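Local coordinates for G protein coupled receptor (Arabidopsis thaliana, PDB 3T33) that is a LanC-like zinc-binding protein that may play a role in abscisic acid signalling in plants, at residues A[176-181]-A[200-205]; A[286-291]-A[331-336]. All blocks are in the same frame, centred on the assembly; numbering follows the deposited sequence.

Contact 1 of 2, residues A[176-181]-A[200-205]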
loop_
_atom_site.group_PDB
_atom_site.type_symbol
_atom_site.label_atom_id
_atom_site.label_comp_id
_atom_site.label_asym_id
_atom_site.label_seq_id
_atom_site.Cartn_x
_atom_site.Cartn_y
_atom_site.Cartn_z
ATOM N N GLY A 176 11.838 -5.845 -0.565
ATOM C CA GLY A 176 10.701 -6.642 -1.004
ATOM C C GLY A 176 10.603 -8.075 -0.508
ATOM O O GLY A 176 9.511 -8.545 -0.135
ATOM N N TYR A 177 11.720 -8.799 -0.515
ATOM C CA TYR A 177 11.699 -10.147 -0.007
ATOM C C TYR A 177 11.565 -10.050 1.525
ATOM O O TYR A 177 10.880 -10.835 2.184
ATOM C CB TYR A 177 13.006 -10.827 -0.413
ATOM C CG TYR A 177 13.290 -12.027 0.435
ATOM C CD1 TYR A 177 12.671 -13.255 0.162
ATOM C CD2 TYR A 177 14.143 -11.958 1.494
ATOM C CE1 TYR A 177 12.905 -14.380 0.952
ATOM C CE2 TYR A 177 14.400 -13.136 2.326
ATOM C CZ TYR A 177 13.775 -14.318 2.029
ATOM O OH TYR A 177 13.936 -15.449 2.826
ATOM N N LEU A 178 12.290 -9.110 2.105
ATOM C CA LEU A 178 12.341 -8.963 3.561
ATOM C C LEU A 178 10.944 -8.560 4.091
ATOM O O LEU A 178 10.493 -9.074 5.123
ATOM C CB LEU A 178 13.333 -7.853 3.910
ATOM C CG LEU A 178 13.398 -7.392 5.373
ATOM C CD1 LEU A 178 13.708 -8.617 6.292
ATOM C CD2 LEU A 178 14.433 -6.287 5.526
ATOM N N TRP A 179 10.281 -7.644 3.368
ATOM C CA TRP A 179 8.867 -7.344 3.644
ATOM C C TRP A 179 7.964 -8.631 3.787
ATOM O O TRP A 179 7.250 -8.754 4.781
ATOM C CB TRP A 179 8.303 -6.325 2.624
ATOM C CG TRP A 179 7.011 -5.604 3.123
ATOM C CD1 TRP A 179 6.908 -4.308 3.600
ATOM C CD2 TRP A 179 5.675 -6.169 3.211
ATOM N NE1 TRP A 179 5.609 -4.029 3.940
ATOM C CE2 TRP A 179 4.830 -5.151 3.733
ATOM C CE3 TRP A 179 5.116 -7.423 2.878
ATOM C CZ2 TRP A 179 3.408 -5.349 3.941
ATOM C CZ3 TRP A 179 3.706 -7.632 3.064
ATOM C CH2 TRP A 179 2.871 -6.566 3.594
ATOM N N ALA A 180 8.097 -9.589 2.863
ATOM C CA ALA A 180 7.341 -10.850 2.885
ATOM C C ALA A 180 7.599 -11.666 4.119
ATOM O O ALA A 180 6.672 -12.328 4.641
ATOM C CB ALA A 180 7.657 -11.714 1.649
ATOM N N CYS A 181 8.878 -11.715 4.516
ATOM C CA CYS A 181 9.273 -12.408 5.715
ATOM C C CYS A 181 8.548 -11.752 6.896
ATOM O O CYS A 181 7.999 -12.438 7.681
ATOM C CB CYS A 181 10.799 -12.305 5.967
ATOM S SG CYS A 181 11.832 -13.033 4.636
ATOM N N SER A 200 20.330 -11.101 8.179
ATOM C CA SER A 200 21.383 -11.061 7.173
ATOM C C SER A 200 20.995 -10.180 6.019
ATOM O O SER A 200 21.825 -9.494 5.448
ATOM C CB SER A 200 21.702 -12.472 6.659
ATOM O OG SER A 200 21.829 -12.349 5.247
ATOM N N VAL A 201 19.713 -10.187 5.654
ATOM C CA VAL A 201 19.261 -9.325 4.532
ATOM C C VAL A 201 19.345 -7.859 4.939
ATOM O O VAL A 201 19.728 -6.997 4.146
ATOM C CB VAL A 201 17.822 -9.743 4.015
ATOM C CG1 VAL A 201 17.339 -8.901 2.874
ATOM C CG2 VAL A 201 17.837 -11.176 3.623
ATOM N N VAL A 202 19.031 -7.595 6.204
ATOM C CA VAL A 202 19.139 -6.255 6.773
ATOM C C VAL A 202 20.618 -5.749 6.684
ATOM O O VAL A 202 20.881 -4.622 6.227
ATOM C CB VAL A 202 18.623 -6.214 8.273
ATOM C CG1 VAL A 202 19.043 -4.883 8.963
ATOM C CG2 VAL A 202 17.078 -6.405 8.333
ATOM N N GLU A 203 21.568 -6.578 7.125
ATOM C CA GLU A 203 22.974 -6.158 7.113
ATOM C C GLU A 203 23.473 -5.900 5.693
ATOM O O GLU A 203 24.106 -4.874 5.437
ATOM C CB GLU A 203 23.837 -7.143 7.875
ATOM C CG GLU A 203 23.534 -7.139 9.364
ATOM C CD GLU A 203 24.168 -8.298 10.048
ATOM O OE1 GLU A 203 24.819 -9.066 9.315
ATOM O OE2 GLU A 203 24.018 -8.451 11.301
ATOM N N GLU A 204 23.036 -6.704 4.737
ATOM C CA GLU A 204 23.378 -6.420 3.341
ATOM C C GLU A 204 22.758 -5.148 2.890
ATOM O O GLU A 204 23.317 -4.440 2.047
ATOM C CB GLU A 204 22.997 -7.558 2.412
ATOM C CG GLU A 204 23.129 -7.281 0.902
ATOM C CD GLU A 204 24.606 -6.976 0.359
ATOM O OE1 GLU A 204 25.608 -7.286 1.044
ATOM O OE2 GLU A 204 24.733 -6.442 -0.785
ATOM N N ILE A 205 21.560 -4.852 3.397
ATOM C CA ILE A 205 20.949 -3.586 3.041
ATOM C C ILE A 205 21.771 -2.406 3.610
ATOM O O ILE A 205 21.966 -1.424 2.915
ATOM C CB ILE A 205 19.378 -3.538 3.347
ATOM C CG1 ILE A 205 18.591 -4.430 2.338
ATOM C CG2 ILE A 205 18.848 -2.109 3.220
ATOM C CD1 ILE A 205 17.194 -4.852 2.737
#
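I205 N donates to V201 O at 2.9 Å, one helical turn apart, and this regular backbone holds both side chains on the flank that meets Y177 and L178. The two segments belong to consecutive helices, 174-188 and 195-212, a helical hairpin in the inner and outer layers of the LanC-like alpha/alpha barrel. The axes of segments 176-181 and 200-205 run nearly antiparallel, 150° between directions, and come within 10.5 Å. No hydrogen bond crosses; the contact is buried and apolar. L178 has the largest share and makes three of the four contacts. Its chi1 of 172° sets CG anti to the backbone N; from CG, CD2 meets V202 CG2 at 3.9 Å and I205 CD1 at 4.2 Å. Nearer its root, L178 CB faces V201 CG1 at 4.3 Å. The other methyl of V201 serves the phenol: CG2 comes to the ring edge of Y177, close to the ring plane and 4.2 Å from CE2, the two side chains crossing at about a right angle. Helix 236-244 packs beside the same apolar seam, V242 on L178, L243 on V202 and I239 on I205. Within the inner helix, C181 SG sits 3.4 Å above the plane of the Y177 ring, displaced toward its rim.

Contact 2 of 2, residues A[286-291]-A[331-336]. With ZN (zinc ion), chain B.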
loop_
_atom_site.group_PDB
_atom_site.type_symbol
_atom_site.label_atom_id
_atom_site.label_comp_id
_atom_site.label_asym_id
_atom_site.label_seq_id
_atom_site.Cartn_x
_atom_site.Cartn_y
_atom_site.Cartn_z
ATOM N N HIS A 286 2.253 10.036 -6.111
ATOM C CA HIS A 286 1.785 8.629 -6.207
ATOM C C HIS A 286 2.325 7.941 -4.989
ATOM O O HIS A 286 3.271 8.439 -4.371
ATOM C CB HIS A 286 2.462 7.859 -7.358
ATOM C CG HIS A 286 2.216 8.395 -8.741
ATOM N ND1 HIS A 286 1.234 9.325 -9.037
ATOM C CD2 HIS A 286 2.778 8.047 -9.930
ATOM C CE1 HIS A 286 1.234 9.560 -10.349
ATOM N NE2 HIS A 286 2.129 8.765 -10.913
ATOM N N TRP A 287 1.727 6.797 -4.653
ATOM C CA TRP A 287 2.371 5.857 -3.767
ATOM C C TRP A 287 3.742 5.560 -4.387
ATOM O O TRP A 287 4.723 5.550 -3.695
ATOM C CB TRP A 287 1.615 4.529 -3.741
ATOM C CG TRP A 287 2.349 3.535 -2.949
ATOM C CD1 TRP A 287 2.560 3.572 -1.612
ATOM C CD2 TRP A 287 3.039 2.378 -3.433
ATOM N NE1 TRP A 287 3.303 2.489 -1.219
ATOM C CE2 TRP A 287 3.629 1.750 -2.322
ATOM C CE3 TRP A 287 3.231 1.824 -4.704
ATOM C CZ2 TRP A 287 4.410 0.571 -2.428
ATOM C CZ3 TRP A 287 3.983 0.645 -4.810
ATOM C CH2 TRP A 287 4.549 0.029 -3.676
ATOM N N CYS A 288 3.792 5.219 -5.674
ATOM C CA CYS A 288 5.053 4.696 -6.225
ATOM C C CYS A 288 6.124 5.776 -6.207
ATOM O O CYS A 288 7.222 5.515 -5.741
ATOM C CB CYS A 288 4.889 3.962 -7.565
ATOM S SG CYS A 288 4.139 4.918 -8.807
ATOM N N HIS A 289 5.779 6.999 -6.586
ATOM C CA HIS A 289 6.713 8.141 -6.529
ATOM C C HIS A 289 5.998 9.370 -5.977
ATOM O O HIS A 289 4.891 9.707 -6.411
ATOM C CB HIS A 289 7.212 8.508 -7.942
ATOM C CG HIS A 289 7.801 7.352 -8.709
ATOM N ND1 HIS A 289 9.038 6.807 -8.409
ATOM C CD2 HIS A 289 7.324 6.655 -9.776
ATOM C CE1 HIS A 289 9.278 5.812 -9.249
ATOM N NE2 HIS A 289 8.258 5.697 -10.089
ATOM N N GLY A 290 6.623 10.069 -5.052
ATOM C CA GLY A 290 6.027 11.325 -4.592
ATOM C C GLY A 290 5.553 11.261 -3.148
ATOM O O GLY A 290 5.823 10.307 -2.419
ATOM N N ALA A 291 4.862 12.307 -2.748
ATOM C CA ALA A 291 4.327 12.505 -1.391
ATOM C C ALA A 291 3.604 11.292 -0.735
ATOM O O ALA A 291 3.836 11.023 0.416
ATOM C CB ALA A 291 3.364 13.679 -1.468
ATOM N N GLY A 331 -6.351 3.630 -9.186
ATOM C CA GLY A 331 -5.743 2.503 -8.500
ATOM C C GLY A 331 -4.905 2.734 -7.259
ATOM O O GLY A 331 -4.916 3.796 -6.688
ATOM N N ILE A 332 -4.183 1.697 -6.849
ATOM C CA ILE A 332 -3.398 1.670 -5.658
ATOM C C ILE A 332 -1.998 2.256 -5.860
ATOM O O ILE A 332 -1.605 3.162 -5.103
ATOM C CB ILE A 332 -3.312 0.231 -5.134
ATOM C CG1 ILE A 332 -4.636 -0.205 -4.483
ATOM C CG2 ILE A 332 -2.149 0.038 -4.159
ATOM C CD1 ILE A 332 -4.968 0.436 -3.152
ATOM N N CYS A 333 -1.267 1.755 -6.849
ATOM C CA CYS A 333 0.081 2.238 -7.128
ATOM C C CYS A 333 0.105 3.758 -7.255
ATOM O O CYS A 333 0.707 4.449 -6.433
ATOM C CB CYS A 333 0.627 1.594 -8.403
ATOM S SG CYS A 333 2.420 1.349 -8.407
ATOM N N HIS A 334 -0.551 4.270 -8.290
ATOM C CA HIS A 334 -0.604 5.708 -8.528
ATOM C C HIS A 334 -2.021 6.158 -8.869
ATOM O O HIS A 334 -2.327 6.454 -10.024
ATOM C CB HIS A 334 0.357 6.102 -9.651
ATOM C CG HIS A 334 0.548 5.035 -10.683
ATOM N ND1 HIS A 334 1.555 4.097 -10.607
ATOM C CD2 HIS A 334 -0.138 4.757 -11.817
ATOM C CE1 HIS A 334 1.481 3.288 -11.648
ATOM N NE2 HIS A 334 0.462 3.667 -12.399
ATOM N N GLY A 335 -2.881 6.206 -7.857
ATOM C CA GLY A 335 -4.260 6.616 -8.049
ATOM C C GLY A 335 -4.922 7.053 -6.757
ATOM O O GLY A 335 -4.253 7.272 -5.747
ATOM N N ILE A 336 -6.244 7.183 -6.791
ATOM C CA ILE A 336 -7.003 7.598 -5.623
ATOM C C ILE A 336 -7.138 6.490 -4.574
ATOM O O ILE A 336 -6.838 6.720 -3.413
ATOM C CB ILE A 336 -8.369 8.184 -6.019
ATOM C CG1 ILE A 336 -8.125 9.355 -6.987
ATOM C CG2 ILE A 336 -9.145 8.638 -4.761
ATOM C CD1 ILE A 336 -9.391 9.946 -7.673
HETATM ZN ZN ZN B . 2.894 3.262 -9.583
HETATM O O HOH W 1 -1.053 5.899 -5.262
#
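C288, C333 and H334 converge on one zinc ion, the metal site of the LanC-like fold, at which two loops of the alpha/alpha barrel meet. Metal bonds come first: C288 SG binds zinc at 2.2 Å, C333 SG at 2.3 Å and H334 ND1 at 1.9 Å, while a fourth ligand atom comes from outside the two loops. C288 SG lies between its own backbone N and carbonyl carbon (chi1 56°), the crowded position, and from there it reaches the metal. An acetate lies near the H334 side chain, probably from the crystallisation liquor.

Polar bridging runs through a water between the two backbones. It accepts from W287 N at 3.0 Å and from G335 N at 3.2 Å, and these two bonds tie the loops together. The water also donates to C333 O, and C288 N makes a long, bent bond to the same carbonyl; both are less sure, because that oxygen is placed too close to a neighbour. Within its own loop, H286 N donates to H289 O at 2.7 Å.

Sulfur-aromatic and ring contacts lie around the metal. The imidazoles of H286 and H334 meet obliquely, but H334 CB is modelled too close to the H286 ring for the detail to be trusted. F410 stacks on the W287 indole, and C333 SG lies at the edge of that ring, 3.8 Å from CE3.

After six earlier helices the chain reaches helix 174-188, then turns through a short connection into helix 195-212, where contact 1 closes a loop of 18 residues. Contact 2 opens later, at 286-291, and closes at 331-336 after helices 291-305 and 308-324, a loop of 39 residues. The two lie in series and neither nest nor cross. Contact 1 ties an inner to an outer helix on one side of the barrel; contact 2 joins two loops near the centre of the chain, each leading into a helix. Their nearest atoms are about 8 Å apart, and the C-terminal tail spans between them: W179 NE1 bonds to Y413 O, and the Y413 ring meets W287 edge-to-face.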